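PDB 5C82: nourseothricin acetyltransferase from Streptomyces noursei, which probably inactivates the antibiotic nourseothricin by transferring an acetyl group to it, as a resistance enzyme of the GNAT acetyltransferase family. Local coordinates for residues L129-A134 with G140-E145. The protein carries 1 engineered substitution. Residues are numbered along the deposited sequence; the frame is centred on the assembly and turned at random.
Sequences LATEFA and GHLWLE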
ATOM      1  N   LEU A 129      19.008  -3.497  12.747  1.00 15.73           N
ATOM      2  CA  LEU A 129      18.880  -2.173  13.380  1.00 16.85           C
ATOM      3  C   LEU A 129      17.440  -1.657  13.231  1.00 19.29           C
ATOM      4  O   LEU A 129      16.884  -1.119  14.188  1.00 17.31           O
ATOM      5  CB  LEU A 129      19.873  -1.179  12.769  1.00 17.90           C
ATOM      6  CG  LEU A 129      21.361  -1.329  13.185  1.00 24.33           C
ATOM      7  CD1 LEU A 129      22.215  -0.294  12.449  1.00 24.08           C
ATOM      8  CD2 LEU A 129      21.563  -1.140  14.707  1.00 25.76           C
ATOM      9  N   ALA A 130      16.819  -1.911  12.042  1.00 16.17           N
ATOM     10  CA  ALA A 130      15.422  -1.605  11.754  1.00 16.13           C
ATOM     11  C   ALA A 130      14.528  -2.416  12.710  1.00 17.71           C
ATOM     12  O   ALA A 130      13.581  -1.865  13.261  1.00 16.22           O
ATOM     13  CB  ALA A 130      15.084  -1.941  10.300  1.00 16.60           C
ATOM     14  N   THR A 131      14.888  -3.684  12.967  1.00 15.24           N
ATOM     15  CA  THR A 131      14.139  -4.601  13.844  1.00 15.45           C
ATOM     16  C   THR A 131      14.177  -4.124  15.293  1.00 20.69           C
ATOM     17  O   THR A 131      13.137  -4.109  15.944  1.00 20.86           O
ATOM     18  CB  THR A 131      14.599  -6.065  13.625  1.00 19.88           C
ATOM     19  OG1 THR A 131      14.303  -6.384  12.266  1.00 23.64           O
ATOM     20  CG2 THR A 131      13.867  -7.062  14.506  1.00 18.96           C
ATOM     21  N   GLU A 132      15.346  -3.686  15.776  1.00 19.10           N
ATOM     22  CA  GLU A 132      15.488  -3.158  17.146  1.00 18.54           C
ATOM     23  C   GLU A 132      14.593  -1.931  17.369  1.00 21.50           C
ATOM     24  O   GLU A 132      13.869  -1.884  18.357  1.00 22.61           O
ATOM     25  CB  GLU A 132      16.960  -2.853  17.472  1.00 19.16           C
ATOM     26  CG  GLU A 132      17.871  -4.081  17.450  1.00 19.31           C
ATOM     27  CD  GLU A 132      19.355  -3.765  17.523  1.00 27.91           C
ATOM     28  OE1 GLU A 132      19.717  -2.569  17.488  1.00 22.34           O
ATOM     29  OE2 GLU A 132      20.166  -4.715  17.561  1.00 31.51           O
ATOM     30  N   PHE A 133      14.599  -0.976  16.426  1.00 17.99           N
ATOM     31  CA  PHE A 133      13.746   0.217  16.443  1.00 16.89           C
ATOM     32  C   PHE A 133      12.254  -0.169  16.457  1.00 22.21           C
ATOM     33  O   PHE A 133      11.461   0.472  17.151  1.00 23.32           O
ATOM     34  CB  PHE A 133      14.063   1.095  15.214  1.00 18.95           C
ATOM     35  CG  PHE A 133      13.331   2.418  15.151  1.00 20.37           C
ATOM     36  CD1 PHE A 133      13.719   3.487  15.951  1.00 24.08           C
ATOM     37  CD2 PHE A 133      12.236   2.585  14.312  1.00 21.86           C
ATOM     38  CE1 PHE A 133      13.045   4.718  15.877  1.00 24.80           C
ATOM     39  CE2 PHE A 133      11.564   3.812  14.241  1.00 24.28           C
ATOM     40  CZ  PHE A 133      11.977   4.871  15.016  1.00 22.43           C
ATOM     41  N   ALA A 134      11.880  -1.214  15.695  1.00 18.59           N
ATOM     42  CA  ALA A 134      10.507  -1.728  15.634  1.00 18.67           C
ATOM     43  C   ALA A 134      10.071  -2.220  17.023  1.00 24.25           C
ATOM     44  O   ALA A 134       8.981  -1.874  17.488  1.00 23.48           O
ATOM     45  CB  ALA A 134      10.406  -2.858  14.609  1.00 18.69           C
ATOM     46  N   GLY A 140       4.249  -4.830  15.739  1.00 19.39           N
ATOM     47  CA  GLY A 140       3.831  -6.218  15.637  1.00 17.55           C
ATOM     48  C   GLY A 140       4.485  -6.869  14.424  1.00 21.35           C
ATOM     49  O   GLY A 140       4.625  -8.102  14.373  1.00 21.36           O
ATOM     50  N   HIS A 141       4.894  -6.037  13.420  1.00 14.92           N
ATOM     51  CA  HIS A 141       5.552  -6.525  12.207  1.00 13.95           C
ATOM     52  C   HIS A 141       6.380  -5.456  11.462  1.00 18.97           C
ATOM     53  O   HIS A 141       6.221  -4.248  11.653  1.00 17.41           O
ATOM     54  CB  HIS A 141       4.537  -7.218  11.243  1.00 13.78           C
ATOM     55  CG  HIS A 141       3.606  -6.282  10.518  1.00 16.35           C
ATOM     56  ND1 HIS A 141       2.448  -5.809  11.112  1.00 17.67           N
ATOM     57  CD2 HIS A 141       3.692  -5.785   9.260  1.00 16.28           C
ATOM     58  CE1 HIS A 141       1.858  -5.051  10.196  1.00 16.29           C
ATOM     59  NE2 HIS A 141       2.579  -4.996   9.069  1.00 16.18           N
ATOM     60  N   LEU A 142       7.275  -5.938  10.604  1.00 18.21           N
ATOM     61  CA  LEU A 142       8.102  -5.128   9.705  1.00 17.81           C
ATOM     62  C   LEU A 142       7.541  -5.353   8.321  1.00 19.51           C
ATOM     63  O   LEU A 142       7.031  -6.428   8.016  1.00 16.75           O
ATOM     64  CB  LEU A 142       9.567  -5.544   9.756  1.00 18.20           C
ATOM     65  CG  LEU A 142      10.388  -4.940  10.897  1.00 23.58           C
ATOM     66  CD1 LEU A 142      10.274  -5.792  12.130  1.00 24.57           C
ATOM     67  CD2 LEU A 142      11.868  -4.803  10.485  1.00 24.57           C
ATOM     68  N   TRP A 143       7.569  -4.328   7.510  1.00 16.99           N
ATOM     69  CA  TRP A 143       6.970  -4.404   6.188  1.00 17.03           C
ATOM     70  C   TRP A 143       7.852  -3.732   5.165  1.00 18.41           C
ATOM     71  O   TRP A 143       8.477  -2.724   5.471  1.00 18.16           O
ATOM     72  CB  TRP A 143       5.584  -3.722   6.237  1.00 15.02           C
ATOM     73  CG  TRP A 143       4.800  -3.716   4.956  1.00 15.23           C
ATOM     74  CD1 TRP A 143       3.862  -4.625   4.566  1.00 17.91           C
ATOM     75  CD2 TRP A 143       4.858  -2.725   3.912  1.00 15.32           C
ATOM     76  NE1 TRP A 143       3.313  -4.253   3.355  1.00 17.21           N
ATOM     77  CE2 TRP A 143       3.919  -3.101   2.922  1.00 19.28           C
ATOM     78  CE3 TRP A 143       5.645  -1.575   3.692  1.00 16.81           C
ATOM     79  CZ2 TRP A 143       3.692  -2.330   1.772  1.00 18.80           C
ATOM     80  CZ3 TRP A 143       5.428  -0.818   2.545  1.00 18.48           C
ATOM     81  CH2 TRP A 143       4.438  -1.176   1.618  1.00 19.07           C
ATOM     82  N   LEU A 144       7.852  -4.246   3.928  1.00 13.57           N
ATOM     83  CA  LEU A 144       8.602  -3.574   2.866  1.00 12.87           C
ATOM     84  C   LEU A 144       7.950  -3.774   1.510  1.00 15.96           C
ATOM     85  O   LEU A 144       7.162  -4.698   1.299  1.00 14.97           O
ATOM     86  CB  LEU A 144      10.107  -3.966   2.850  1.00 13.27           C
ATOM     87  CG  LEU A 144      10.453  -5.439   2.549  1.00 17.64           C
ATOM     88  CD1 LEU A 144      10.520  -5.702   1.010  1.00 15.61           C
ATOM     89  CD2 LEU A 144      11.761  -5.824   3.216  1.00 20.57           C
ATOM     90  N   GLU A 145       8.334  -2.916   0.588  1.00 14.10           N
ATOM     91  CA  GLU A 145       7.939  -2.932  -0.798  1.00 13.83           C
ATOM     92  C   GLU A 145       9.211  -3.200  -1.577  1.00 17.17           C
ATOM     93  O   GLU A 145      10.274  -2.705  -1.197  1.00 15.08           O
ATOM     94  CB  GLU A 145       7.366  -1.571  -1.161  1.00 15.00           C
ATOM     95  CG  GLU A 145       6.798  -1.489  -2.562  1.00 28.53           C
ATOM     96  CD  GLU A 145       7.748  -0.774  -3.490  1.00 54.99           C
ATOM     97  OE1 GLU A 145       7.771   0.480  -3.484  1.00 55.64           O
ATOM     98  OE2 GLU A 145       8.505  -1.477  -4.194  1.00 46.84           O
TER
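Of residues 140-145, Leu142 alone touches 129-134, and its two methyls divide the work among Ala130, Thr131 and Ala134. CD1 rests 3.8 Å from Ala134 CB. CD2 lies on the next turn back, 4.3 Å from Ala130 CB and 3.4 Å from Thr131 OG1. With CG beside the backbone N of Leu142 and anti to its carbonyl carbon, chi2 near 87° turns CD1 to Ala134 and CD2 to Ala130 and Thr131. The small side chains of Ala130 and Ala134, one helical turn apart, both point at the strand, and the axes of the short segments come within 9.2 Å at 133°. Ala130, Ala134 and Leu142 form the buried part; Ala134 also touches Leu106 of the neighbouring strand. Thr131 is the partly exposed border, yet it makes the closest touch. Its side chain crosses that of Leu142 at about a right angle, and OG1, beside the backbone N (chi1 -62°), turns back to hydrogen-bond Met127 O one turn earlier. On the other face of the strand, His141 and Trp143 gather about Arg105, and Asp173 and Asp168 of the second subunit pack on them respectively. The contact closes the last step of a beta-alpha-beta unit, strand 105-113, helix 122-137 and strand 141-147, within the GNAT fold. No hydrogen bond or salt bridge joins the two segments, which implies that they are held by van der Waals packing of Leu142 against two alanines and a threonine hydroxyl already satisfied within its own helix.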